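Local coordinates for protein UDP-glucose 6-dehydrogenase (Pyrobaculum islandicum, PDB 3VTF) that probably catalyses the NAD-dependent, two-step oxidation of UDP-glucose to UDP-glucuronate, with UDP-glucose held in a pocket that two subunits line together, at residues 239-242 and 243-247; 308-311 and 312-316; 232-235 and 236-240; 254-257 and 258-262; 264-267 and 268-271. All coordinates share one frame; numbering follows the deposited sequence.

Contact 1 (239-242 and 243-247); sequences ISFA and NEVGL. With UPG (uridine-5'-diphosphate-glucose), chain B.
F241 and V245 meet one helical turn apart, the methyl CG2 of V245 resting over one face of the F241 ring. The methyl lies 3.7 Å from the ring centroid and 20° off the ring normal, displaced toward the rim, where F241 CZ and V245 CG2 approach to 3.6 Å: a CH-pi contact. F241 turns its ring along the helix toward V245 because CG stands anti to the backbone N (chi1 -176°), beside the carbonyl carbon. The same two residues are joined by the main-chain hydrogen bond V245 N to F241 O (2.8 Å). On another side of the helix, a water molecule joins two polar side chains: it donates to S240 OG at 3.0 Å and accepts from N243 ND2 at 2.9 Å. S240 OG is also hydrogen-bonded to V309 O, and N243 OD1 to G277 N, which ties helix 221-251 to helix 304-328 and to a pocket loop. E244 OE1 and OE2 are hydrogen-bonded to I305 N and S306 OG of the second subunit. I239 turns to the ligand, its CD1 3.6 Å from N1 of the uracil. This is the i to i+4 packing of a buried alpha-helix, here forming one wall of the UDP-glucose pocket.

Contact 2 (308-311 and 312-316); sequences AVLR and VNEYM
E314 folds back over the preceding turn, where its side chain packs against the carbonyl of L310. With CG beside its own backbone N (chi1 -79°) and the rest of the chain extended, E314 CG comes to 3.4 Å from L310 O, the same oxygen that accepts the E314 N-H at 2.9 Å. L310 CD1 and E314 OE2 are 4.5 Å apart, a loose approach. V312 puts CG1 anti to the backbone N (chi1 169°), which sets CG2 over the previous turn, 3.5 Å from A308 O. A308 O also accepts the V312 N-H at 3.0 Å. R311 is extended from CG to NE and runs out from the helix, making a long, weak ion pair with E302 of the second subunit. Y315 CB lies 3.4 Å from R311 O, while the ring extends beyond the contact and meets that of Y319, the planes about 20° apart. V312 packs on N243 of helix 221-251 and on I305 of the second subunit, and L310 on T289, L290 and I293 of helix 285-298. The regular i to i+4 backbone bonding, with one flank buried and another carrying R311 and E314, is that of an amphipathic alpha-helix, packed in the central domain beside the dimer interface.

Contact 3 (232-235 and 236-240); sequences NVFL and ALKIS. With UPG (uridine-5'-diphosphate-glucose), chain B.
The ring of F234 is met by two side chains of the following turn. K238 CD lies 3.4 Å from F234 CE2, and K238 CG makes an off-centre CH-pi contact 4.2 Å from the ring centroid. L237 CD2 approaches F234 CE1 at 3.9 Å. The lysine chain passes the ring with CG beside its own backbone N (chi1 -54°) and bends at chi3 (34°). Its NZ is hydrogen-bonded to the carbonyls of H272 and G270 and to R268 O of the second subunit, and it makes a cation-pi contact with F274, so the buried ammonium has several partners. The F234 ring itself meets F274 of the second subunit edge-to-face and packs on F234 of that subunit.

At the start of the segment, N232 ND2 donates to O6' of the glucose at 2.9 Å in a bond of 167°. D288 OD2 takes another hydrogen from ND2, and K228 NZ donates to N232 OD1, so both ends of the amide are held and its rotation is fixed. Two turns on from N232, I239 CG1 lies 3.4 Å from L235 O. Helix 221-251 thus serves both as a wall of the UDP-glucose site and as a central helix of the dimer interface.

Contact 4 (254-257 and 258-262); sequences VDTY and RVFEA
D255 has CG anti to its backbone N (chi1 -175°), which brings OD1 back over the first turn of helix 256-264, where it accepts from R258 N at 3.3 Å. The amide comes from above the carboxylate plane, 57° out of it. A weaker bond from Y257 N reaches the same oxygen, so D255 is the N-cap and its negative charge would probably interact favourably with the positive N-terminal end of the helix dipole. The other oxygen, OD2, is hydrogen-bonded to Y428 OH.

T256 places CG2 anti to the backbone N, so that the methyl lies at the edge of the F260 ring, in its plane, 3.7 Å from F260 CD2. The two side chains run side by side in the same direction, while T256 OG1 is hydrogen-bonded to A442 O. V254 and V259 cross at about a right angle, CG1 of V254 meeting CG2 of V259 at 3.7 Å. Further along, R258 bends back and brings NH1 to E261 OE1 at 2.8 Å in a salt bridge within the guanidinium plane.

F260 stacks on F274 and packs against A242 and V245 of helix 221-251. The ring of Y257 stacks on that of Y428, and its OH is hydrogen-bonded to A276 O, while V254 pairs through its backbone with A444, just beyond strand 437-440.

Contact 5 (264-267 and 268-271); sequences GLDK and RIGR. With UPG (uridine-5'-diphosphate-glucose), chain C.
A type I beta turn runs from D266 to I269, closed by I269 N to D266 O at 3.1 Å, in the loop that follows helix 256-264. Across this turn D266 and R268 form a bidentate, side-on salt bridge. R268 NE meets D266 OD1 at 2.9 Å, almost straight at 175°, and NH2 meets OD2 at 2.7 Å; both oxygens use their syn lone pairs, and the carboxylate and guanidinium planes are only 22° apart. OD1 takes a second bond on its anti lone pair, from R268 N at 2.7 Å, so one carboxylate fixes both the turn and the arginine. D266 can do this because its CG stands anti to the backbone N (chi1 -172°). On its aliphatic side, D266 CB packs against I269 CD1 at 3.7 Å.

Held flat in this way, the guanidinium presents its remaining edge to UDP-glucose bound in the second subunit, whose Y273 also makes a cation-pi contact with R268. The loop therefore completes the partner's sugar site across the dimer interface, while K267 N is hydrogen-bonded to D190 OD2 of that subunit. The glucose hydroxyls are taken one by each terminal nitrogen: R268 NH1 to O2' and R268 NH2 to O3', each at 3.0 Å.

Contacts 3 and 1 follow one another on helix 221-251, sharing I239 and S240, and both touch the same UDP-glucose: contact 3 reaches the glucose and the uracil, contact 1 the uracil. Contact 2 packs beside them, its centre about 9 Å from that of contact 1, and N243 CB lies 3.7 Å from V312 CG1 where the two helices meet. Contact 4 lies about 11 Å between centres from contact 1, with F260 CE2 3.6 Å from A242 CA. Contact 5 adjoins contact 4 in sequence and touches contact 3 at K238 and G270, yet serves the ligand of the second subunit. All five contacts touch that subunit.

Contact 1 (239-242 and 243-247)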
# COMPACT_ATOMS: atom_id res chain seq x y z
N ILE A 239 -6.41 0.54 3.92
CA ILE A 239 -7.84 0.62 4.20
C ILE A 239 -8.41 2.01 3.74
O ILE A 239 -9.46 2.09 3.07
CB ILE A 239 -8.09 0.42 5.70
CG1 ILE A 239 -7.66 -1.03 6.10
CG2 ILE A 239 -9.55 0.55 6.06
CD1 ILE A 239 -7.64 -1.24 7.61
N SER A 240 -7.72 3.08 4.11
CA SER A 240 -8.20 4.44 3.77
C SER A 240 -8.11 4.72 2.28
O SER A 240 -8.97 5.44 1.71
CB SER A 240 -7.36 5.49 4.58
OG SER A 240 -7.80 5.46 5.88
N PHE A 241 -7.06 4.20 1.64
CA PHE A 241 -6.98 4.28 0.21
C PHE A 241 -8.19 3.56 -0.44
O PHE A 241 -8.79 4.07 -1.41
CB PHE A 241 -5.69 3.79 -0.35
CG PHE A 241 -5.57 3.95 -1.82
CD1 PHE A 241 -5.44 5.22 -2.37
CD2 PHE A 241 -5.67 2.88 -2.66
CE1 PHE A 241 -5.30 5.43 -3.75
CE2 PHE A 241 -5.53 3.03 -4.03
CZ PHE A 241 -5.33 4.30 -4.61
N ALA A 242 -8.51 2.35 0.03
CA ALA A 242 -9.69 1.60 -0.52
C ALA A 242 -10.97 2.45 -0.31
O ALA A 242 -11.86 2.44 -1.18
CB ALA A 242 -9.83 0.22 0.13
N ASN A 243 -11.00 3.20 0.80
CA ASN A 243 -12.19 4.02 1.08
C ASN A 243 -12.22 5.24 0.20
O ASN A 243 -13.26 5.59 -0.32
CB ASN A 243 -12.25 4.37 2.57
CG ASN A 243 -12.76 3.20 3.36
OD1 ASN A 243 -13.61 2.42 2.82
ND2 ASN A 243 -12.38 3.11 4.62
N GLU A 244 -11.06 5.85 -0.02
CA GLU A 244 -10.98 7.01 -0.97
C GLU A 244 -11.39 6.58 -2.37
O GLU A 244 -12.20 7.25 -3.09
CB GLU A 244 -9.54 7.58 -1.02
CG GLU A 244 -9.43 8.79 -1.98
CD GLU A 244 -8.25 9.68 -1.60
OE1 GLU A 244 -8.21 10.13 -0.42
OE2 GLU A 244 -7.45 9.97 -2.54
N VAL A 245 -10.78 5.50 -2.85
CA VAL A 245 -11.18 4.94 -4.16
C VAL A 245 -12.68 4.56 -4.14
O VAL A 245 -13.41 4.77 -5.14
CB VAL A 245 -10.29 3.72 -4.48
CG1 VAL A 245 -10.79 2.97 -5.72
CG2 VAL A 245 -8.88 4.27 -4.74
N GLY A 246 -13.17 4.02 -3.00
CA GLY A 246 -14.56 3.58 -2.84
C GLY A 246 -15.59 4.70 -2.92
O GLY A 246 -16.66 4.54 -3.53
N LEU A 247 -15.25 5.87 -2.35
CA LEU A 247 -16.19 6.99 -2.50
C LEU A 247 -16.40 7.32 -3.95
O LEU A 247 -17.52 7.69 -4.35
CB LEU A 247 -15.62 8.23 -1.71
CG LEU A 247 -15.55 8.03 -0.21
CD1 LEU A 247 -14.73 9.20 0.46
CD2 LEU A 247 -16.94 7.92 0.39
N1 UPG B . -10.31 -3.41 8.65
C2 UPG B . -10.94 -2.77 7.54
N3 UPG B . -10.70 -3.21 6.31
C4 UPG B . -9.78 -4.23 6.11
C5 UPG B . -9.10 -4.89 7.19
C6 UPG B . -9.38 -4.39 8.48
O2 UPG B . -11.76 -1.80 7.71
O4 UPG B . -9.53 -4.58 4.91
C1C UPG B . -10.63 -2.83 9.97
C2C UPG B . -11.12 -3.92 10.91
O2C UPG B . -12.54 -4.09 10.85
C3C UPG B . -10.69 -3.38 12.29
C4C UPG B . -9.40 -2.61 12.00
O4C UPG B . -9.37 -2.46 10.57
O3C UPG B . -11.64 -2.38 12.73
C5C UPG B . -8.12 -3.35 12.45
O5C UPG B . -8.27 -4.73 12.07
PA UPG B . -7.04 -5.83 12.44
O1A UPG B . -5.72 -5.44 11.69
O2A UPG B . -7.65 -7.25 12.38
O3A UPG B . -7.02 -5.62 14.03
PB UPG B . -5.79 -5.56 15.12
O1B UPG B . -5.99 -6.71 16.08
O2B UPG B . -6.09 -4.13 15.61
O3B UPG B . -4.38 -5.83 14.43
C1' UPG B . -3.50 -4.72 14.07
C2' UPG B . -2.51 -5.25 13.06
C3' UPG B . -1.54 -6.20 13.80
C4' UPG B . -0.89 -5.41 14.95
C5' UPG B . -2.03 -5.03 15.98
C6' UPG B . -1.60 -4.18 17.20
O2' UPG B . -3.43 -6.02 12.19
O3' UPG B . -0.57 -6.62 12.85
O4' UPG B . 0.01 -6.31 15.63
O5' UPG B . -2.86 -4.13 15.20
O6' UPG B . -0.47 -3.36 16.85
O HOH W 1 -10.50 4.38 6.42

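Contact 2 (308-311 and 312-316)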
# COMPACT_ATOMS: atom_id res chain seq x y z
N ALA A 308 -3.79 12.27 5.98
CA ALA A 308 -4.89 11.95 5.02
C ALA A 308 -5.54 10.66 5.35
O ALA A 308 -6.83 10.54 5.31
CB ALA A 308 -4.43 12.06 3.54
N VAL A 309 -4.69 9.70 5.80
CA VAL A 309 -5.22 8.40 6.19
C VAL A 309 -6.25 8.54 7.25
O VAL A 309 -7.32 7.87 7.23
CB VAL A 309 -4.04 7.48 6.70
CG1 VAL A 309 -4.60 6.24 7.31
CG2 VAL A 309 -3.16 7.19 5.50
N LEU A 310 -5.92 9.34 8.26
CA LEU A 310 -6.86 9.54 9.38
C LEU A 310 -8.06 10.41 8.98
O LEU A 310 -9.17 10.19 9.48
CB LEU A 310 -6.16 10.22 10.59
CG LEU A 310 -5.62 9.34 11.72
CD1 LEU A 310 -5.23 10.18 12.97
CD2 LEU A 310 -6.59 8.21 12.11
N ARG A 311 -7.85 11.42 8.13
CA ARG A 311 -9.02 12.23 7.66
C ARG A 311 -10.09 11.33 7.01
O ARG A 311 -11.31 11.45 7.27
CB ARG A 311 -8.50 13.23 6.68
CG ARG A 311 -9.55 14.02 5.94
CD ARG A 311 -8.97 14.98 4.87
NE ARG A 311 -10.04 15.40 3.97
CZ ARG A 311 -10.67 16.57 4.12
NH1 ARG A 311 -10.27 17.35 5.11
NH2 ARG A 311 -11.67 16.95 3.31
N VAL A 312 -9.67 10.45 6.11
CA VAL A 312 -10.64 9.52 5.46
C VAL A 312 -11.28 8.66 6.50
O VAL A 312 -12.48 8.50 6.52
CB VAL A 312 -9.89 8.69 4.40
CG1 VAL A 312 -10.77 7.51 3.90
CG2 VAL A 312 -9.50 9.61 3.28
N ASN A 313 -10.49 8.12 7.46
CA ASN A 313 -11.07 7.21 8.44
C ASN A 313 -12.10 7.89 9.29
O ASN A 313 -13.15 7.28 9.65
CB ASN A 313 -9.94 6.64 9.33
CG ASN A 313 -10.36 5.40 10.08
OD1 ASN A 313 -10.37 5.35 11.33
ND2 ASN A 313 -10.70 4.40 9.33
N GLU A 314 -11.84 9.16 9.64
CA GLU A 314 -12.79 9.81 10.55
C GLU A 314 -14.08 10.16 9.80
O GLU A 314 -15.12 10.31 10.39
CB GLU A 314 -12.12 11.10 11.07
CG GLU A 314 -11.12 10.77 12.19
CD GLU A 314 -10.13 11.92 12.48
OE1 GLU A 314 -10.06 12.89 11.68
OE2 GLU A 314 -9.37 11.85 13.48
N TYR A 315 -13.96 10.34 8.49
CA TYR A 315 -15.10 10.68 7.63
C TYR A 315 -16.10 9.55 7.42
O TYR A 315 -17.35 9.79 7.39
CB TYR A 315 -14.57 11.12 6.25
CG TYR A 315 -15.66 11.45 5.23
CD1 TYR A 315 -16.42 12.63 5.38
CD2 TYR A 315 -15.88 10.64 4.06
CE1 TYR A 315 -17.38 12.99 4.44
CE2 TYR A 315 -16.84 10.99 3.09
CZ TYR A 315 -17.57 12.20 3.29
OH TYR A 315 -18.51 12.62 2.36
N MET A 316 -15.60 8.30 7.27
CA MET A 316 -16.46 7.21 6.86
C MET A 316 -17.72 7.01 7.74
O MET A 316 -18.83 6.82 7.18
CB MET A 316 -15.68 5.86 6.71
CG MET A 316 -14.60 5.96 5.60
SD MET A 316 -14.98 6.71 4.04
CE MET A 316 -15.94 5.47 3.17

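Contact 3 (232-235 and 236-240)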
# COMPACT_ATOMS: atom_id res chain seq x y z
N ASN A 232 1.97 -0.73 10.79
CA ASN A 232 0.57 -0.50 11.18
C ASN A 232 -0.04 0.68 10.40
O ASN A 232 -1.23 0.63 9.98
CB ASN A 232 0.46 -0.16 12.71
CG ASN A 232 0.24 -1.45 13.57
OD1 ASN A 232 0.59 -2.53 13.13
ND2 ASN A 232 -0.22 -1.31 14.81
N VAL A 233 0.76 1.74 10.22
CA VAL A 233 0.22 2.89 9.44
C VAL A 233 0.02 2.51 7.94
O VAL A 233 -0.91 2.96 7.28
CB VAL A 233 1.13 4.10 9.58
CG1 VAL A 233 0.63 5.25 8.66
CG2 VAL A 233 1.07 4.51 11.07
N PHE A 234 0.91 1.68 7.42
CA PHE A 234 0.70 1.26 6.00
C PHE A 234 -0.56 0.42 5.82
O PHE A 234 -1.31 0.63 4.84
CB PHE A 234 1.91 0.51 5.41
CG PHE A 234 1.74 0.18 3.95
CD1 PHE A 234 1.86 1.18 2.98
CD2 PHE A 234 1.39 -1.11 3.59
CE1 PHE A 234 1.64 0.87 1.64
CE2 PHE A 234 1.16 -1.43 2.25
CZ PHE A 234 1.28 -0.47 1.30
N LEU A 235 -0.86 -0.46 6.78
CA LEU A 235 -2.14 -1.20 6.72
C LEU A 235 -3.35 -0.26 6.81
O LEU A 235 -4.35 -0.43 6.08
CB LEU A 235 -2.21 -2.26 7.80
CG LEU A 235 -1.14 -3.38 7.58
CD1 LEU A 235 -0.88 -4.19 8.86
CD2 LEU A 235 -1.56 -4.33 6.44
N ALA A 236 -3.28 0.69 7.74
CA ALA A 236 -4.34 1.69 7.85
C ALA A 236 -4.49 2.47 6.54
O ALA A 236 -5.61 2.79 6.12
CB ALA A 236 -4.05 2.63 9.07
N LEU A 237 -3.35 2.75 5.89
CA LEU A 237 -3.31 3.47 4.64
C LEU A 237 -4.00 2.65 3.54
O LEU A 237 -4.71 3.23 2.68
CB LEU A 237 -1.83 3.79 4.23
CG LEU A 237 -1.45 4.33 2.88
CD1 LEU A 237 0.01 4.84 2.74
CD2 LEU A 237 -1.51 3.17 1.91
N LYS A 238 -3.75 1.33 3.49
CA LYS A 238 -4.48 0.53 2.47
C LYS A 238 -5.93 0.64 2.66
O LYS A 238 -6.64 0.68 1.64
CB LYS A 238 -4.11 -0.98 2.49
CG LYS A 238 -2.59 -1.17 2.37
CD LYS A 238 -2.03 -2.58 1.94
CE LYS A 238 -2.90 -3.37 0.94
NZ LYS A 238 -2.24 -4.69 0.51
N ILE A 239 -6.41 0.54 3.92
CA ILE A 239 -7.84 0.62 4.20
C ILE A 239 -8.41 2.01 3.74
O ILE A 239 -9.46 2.09 3.07
CB ILE A 239 -8.09 0.42 5.70
CG1 ILE A 239 -7.66 -1.03 6.10
CG2 ILE A 239 -9.55 0.55 6.06
CD1 ILE A 239 -7.64 -1.24 7.61
N SER A 240 -7.72 3.08 4.11
CA SER A 240 -8.20 4.44 3.77
C SER A 240 -8.11 4.72 2.28
O SER A 240 -8.97 5.44 1.71
CB SER A 240 -7.36 5.49 4.58
OG SER A 240 -7.80 5.46 5.88
N1 UPG B . -10.31 -3.41 8.65
C2 UPG B . -10.94 -2.77 7.54
N3 UPG B . -10.70 -3.21 6.31
C4 UPG B . -9.78 -4.23 6.11
C5 UPG B . -9.10 -4.89 7.19
C6 UPG B . -9.38 -4.39 8.48
O2 UPG B . -11.76 -1.80 7.71
O4 UPG B . -9.53 -4.58 4.91
C1C UPG B . -10.63 -2.83 9.97
C2C UPG B . -11.12 -3.92 10.91
O2C UPG B . -12.54 -4.09 10.85
C3C UPG B . -10.69 -3.38 12.29
C4C UPG B . -9.40 -2.61 12.00
O4C UPG B . -9.37 -2.46 10.57
O3C UPG B . -11.64 -2.38 12.73
C5C UPG B . -8.12 -3.35 12.45
O5C UPG B . -8.27 -4.73 12.07
PA UPG B . -7.04 -5.83 12.44
O1A UPG B . -5.72 -5.44 11.69
O2A UPG B . -7.65 -7.25 12.38
O3A UPG B . -7.02 -5.62 14.03
PB UPG B . -5.79 -5.56 15.12
O1B UPG B . -5.99 -6.71 16.08
O2B UPG B . -6.09 -4.13 15.61
O3B UPG B . -4.38 -5.83 14.43
C1' UPG B . -3.50 -4.72 14.07
C2' UPG B . -2.51 -5.25 13.06
C3' UPG B . -1.54 -6.20 13.80
C4' UPG B . -0.89 -5.41 14.95
C5' UPG B . -2.03 -5.03 15.98
C6' UPG B . -1.60 -4.18 17.20
O2' UPG B . -3.43 -6.02 12.19
O3' UPG B . -0.57 -6.62 12.85
O4' UPG B . 0.01 -6.31 15.63
O5' UPG B . -2.86 -4.13 15.20
O6' UPG B . -0.47 -3.36 16.85

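Contact 4 (254-257 and 258-262)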
# COMPACT_ATOMS: atom_id res chain seq x y z
N VAL A 254 -20.16 1.78 -9.27
CA VAL A 254 -19.29 0.63 -9.44
C VAL A 254 -19.00 -0.08 -8.10
O VAL A 254 -19.03 0.56 -7.03
CB VAL A 254 -17.91 1.22 -10.00
CG1 VAL A 254 -16.70 0.44 -9.56
CG2 VAL A 254 -18.01 1.43 -11.51
N ASP A 255 -18.60 -1.35 -8.20
CA ASP A 255 -18.37 -2.21 -7.04
C ASP A 255 -16.84 -2.15 -6.67
O ASP A 255 -15.99 -2.73 -7.33
CB ASP A 255 -18.82 -3.66 -7.28
CG ASP A 255 -18.69 -4.53 -6.01
OD1 ASP A 255 -17.77 -4.36 -5.17
OD2 ASP A 255 -19.60 -5.29 -5.74
N THR A 256 -16.55 -1.41 -5.63
CA THR A 256 -15.11 -1.19 -5.22
C THR A 256 -14.40 -2.52 -4.88
O THR A 256 -13.20 -2.65 -5.10
CB THR A 256 -15.22 -0.42 -3.90
OG1 THR A 256 -15.92 0.82 -4.19
CG2 THR A 256 -13.82 -0.11 -3.32
N TYR A 257 -15.13 -3.48 -4.31
CA TYR A 257 -14.47 -4.78 -3.99
C TYR A 257 -14.06 -5.52 -5.22
O TYR A 257 -12.94 -6.12 -5.29
CB TYR A 257 -15.39 -5.61 -3.09
CG TYR A 257 -15.25 -5.27 -1.62
CD1 TYR A 257 -14.67 -6.17 -0.72
CD2 TYR A 257 -15.72 -4.10 -1.13
CE1 TYR A 257 -14.53 -5.85 0.67
CE2 TYR A 257 -15.61 -3.76 0.22
CZ TYR A 257 -14.96 -4.64 1.10
OH TYR A 257 -14.93 -4.31 2.41
N ARG A 258 -14.87 -5.46 -6.29
CA ARG A 258 -14.43 -6.09 -7.53
C ARG A 258 -13.21 -5.34 -8.14
O ARG A 258 -12.33 -5.91 -8.80
CB ARG A 258 -15.60 -5.97 -8.55
CG ARG A 258 -15.24 -6.51 -9.96
CD ARG A 258 -14.84 -8.01 -9.91
NE ARG A 258 -14.94 -8.77 -11.20
CZ ARG A 258 -14.35 -9.95 -11.41
NH1 ARG A 258 -13.59 -10.52 -10.47
NH2 ARG A 258 -14.50 -10.57 -12.56
N VAL A 259 -13.16 -4.02 -7.94
CA VAL A 259 -12.00 -3.25 -8.48
C VAL A 259 -10.73 -3.75 -7.77
O VAL A 259 -9.69 -4.02 -8.43
CB VAL A 259 -12.22 -1.74 -8.25
CG1 VAL A 259 -10.91 -0.96 -8.46
CG2 VAL A 259 -13.40 -1.26 -9.18
N PHE A 260 -10.81 -3.83 -6.44
CA PHE A 260 -9.55 -4.18 -5.66
C PHE A 260 -9.21 -5.67 -5.77
O PHE A 260 -8.07 -6.03 -5.59
CB PHE A 260 -9.67 -3.76 -4.16
CG PHE A 260 -9.36 -2.29 -4.01
CD1 PHE A 260 -8.01 -1.85 -4.11
CD2 PHE A 260 -10.35 -1.37 -3.83
CE1 PHE A 260 -7.70 -0.49 -4.04
CE2 PHE A 260 -10.03 0.01 -3.75
CZ PHE A 260 -8.71 0.45 -3.85
N GLU A 261 -10.17 -6.52 -6.18
CA GLU A 261 -9.81 -7.91 -6.61
C GLU A 261 -8.83 -7.83 -7.72
O GLU A 261 -7.79 -8.53 -7.71
CB GLU A 261 -11.02 -8.69 -7.11
CG GLU A 261 -11.70 -9.44 -6.01
CD GLU A 261 -13.01 -10.08 -6.49
OE1 GLU A 261 -13.21 -10.29 -7.71
OE2 GLU A 261 -13.86 -10.34 -5.64
N ALA A 262 -9.10 -7.01 -8.74
CA ALA A 262 -8.19 -6.91 -9.87
C ALA A 262 -6.88 -6.15 -9.49
O ALA A 262 -5.75 -6.52 -9.93
CB ALA A 262 -8.91 -6.15 -11.04

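Contact 5 (264-267 and 268-271)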
# COMPACT_ATOMS: atom_id res chain seq x y z
N GLY A 264 -5.33 -6.06 -6.61
CA GLY A 264 -4.52 -6.98 -5.75
C GLY A 264 -3.79 -8.14 -6.51
O GLY A 264 -2.87 -8.79 -6.00
N LEU A 265 -4.26 -8.50 -7.70
CA LEU A 265 -3.52 -9.54 -8.53
C LEU A 265 -2.19 -9.04 -9.02
O LEU A 265 -1.35 -9.81 -9.49
CB LEU A 265 -4.42 -9.97 -9.75
CG LEU A 265 -5.50 -10.90 -9.21
CD1 LEU A 265 -6.61 -11.19 -10.25
CD2 LEU A 265 -4.84 -12.23 -8.73
N ASP A 266 -1.96 -7.70 -9.01
CA ASP A 266 -0.61 -7.21 -9.39
C ASP A 266 0.42 -7.85 -8.41
O ASP A 266 0.22 -7.84 -7.21
CB ASP A 266 -0.54 -5.69 -9.27
CG ASP A 266 0.75 -5.09 -9.82
OD1 ASP A 266 1.85 -5.43 -9.34
OD2 ASP A 266 0.70 -4.26 -10.78
N LYS A 267 1.54 -8.33 -8.91
CA LYS A 267 2.54 -8.98 -8.00
C LYS A 267 3.26 -8.03 -7.05
O LYS A 267 3.79 -8.46 -6.03
CB LYS A 267 3.58 -9.83 -8.77
CG LYS A 267 2.98 -11.17 -9.22
CD LYS A 267 3.92 -11.82 -10.25
CE LYS A 267 3.46 -13.20 -10.74
NZ LYS A 267 4.57 -13.82 -11.53
N ARG A 268 3.15 -6.74 -7.31
CA ARG A 268 3.70 -5.72 -6.40
C ARG A 268 2.78 -5.29 -5.28
O ARG A 268 3.18 -4.56 -4.36
CB ARG A 268 4.00 -4.49 -7.25
CG ARG A 268 5.13 -4.77 -8.20
CD ARG A 268 5.26 -3.76 -9.32
NE ARG A 268 4.03 -3.69 -10.11
CZ ARG A 268 3.88 -2.84 -11.09
NH1 ARG A 268 4.87 -2.01 -11.36
NH2 ARG A 268 2.80 -2.88 -11.85
N ILE A 269 1.55 -5.74 -5.32
CA ILE A 269 0.57 -5.20 -4.38
C ILE A 269 0.04 -6.32 -3.57
O ILE A 269 -0.50 -7.22 -4.14
CB ILE A 269 -0.62 -4.51 -5.20
CG1 ILE A 269 -0.03 -3.41 -6.11
CG2 ILE A 269 -1.84 -4.29 -4.31
CD1 ILE A 269 -1.05 -2.74 -7.05
N GLY A 270 0.07 -6.21 -2.24
CA GLY A 270 -0.61 -7.19 -1.36
C GLY A 270 -2.12 -7.26 -1.58
O GLY A 270 -2.79 -6.20 -1.66
N ARG A 271 -2.71 -8.47 -1.74
CA ARG A 271 -4.19 -8.42 -2.04
C ARG A 271 -5.06 -8.10 -0.82
O ARG A 271 -6.22 -7.67 -0.93
CB ARG A 271 -4.64 -9.71 -2.73
CG ARG A 271 -4.42 -10.92 -1.87
CD ARG A 271 -4.44 -12.18 -2.79
NE ARG A 271 -4.08 -13.34 -1.97
CZ ARG A 271 -4.90 -13.96 -1.12
NH1 ARG A 271 -6.17 -13.57 -0.99
NH2 ARG A 271 -4.47 -14.98 -0.38
N1 UPG C . 10.16 4.10 -8.53
C2 UPG C . 10.56 4.53 -7.23
N3 UPG C . 10.60 3.65 -6.23
C4 UPG C . 10.19 2.34 -6.45
C5 UPG C . 9.75 1.86 -7.73
C6 UPG C . 9.72 2.83 -8.76
O2 UPG C . 10.91 5.74 -7.00
O4 UPG C . 10.19 1.54 -5.45
C1C UPG C . 10.13 5.16 -9.56
C2C UPG C . 10.95 4.73 -10.76
O2C UPG C . 12.31 5.14 -10.66
C3C UPG C . 10.23 5.48 -11.91
C4C UPG C . 8.77 5.53 -11.48
O4C UPG C . 8.78 5.16 -10.08
O3C UPG C . 10.67 6.87 -11.92
C5C UPG C . 7.87 4.52 -12.24
O5C UPG C . 8.58 3.28 -12.32
PA UPG C . 7.88 1.98 -13.12
O1A UPG C . 6.57 1.53 -12.39
O2A UPG C . 9.01 0.98 -13.50
O3A UPG C . 7.66 2.67 -14.56
PB UPG C . 6.43 2.59 -15.65
O1B UPG C . 7.01 2.01 -16.92
O2B UPG C . 6.10 4.10 -15.61
O3B UPG C . 5.30 1.56 -15.19
C1' UPG C . 4.08 2.04 -14.55
C2' UPG C . 3.46 0.85 -13.84
C3' UPG C . 2.90 -0.11 -14.93
C4' UPG C . 1.91 0.70 -15.79
C5' UPG C . 2.72 1.82 -16.55
C6' UPG C . 1.91 2.77 -17.45
O2' UPG C . 4.67 0.28 -13.22
O3' UPG C . 2.26 -1.17 -14.25
O4' UPG C . 1.40 -0.21 -16.80
O5' UPG C . 3.18 2.66 -15.46
O6' UPG C . 0.56 2.91 -16.93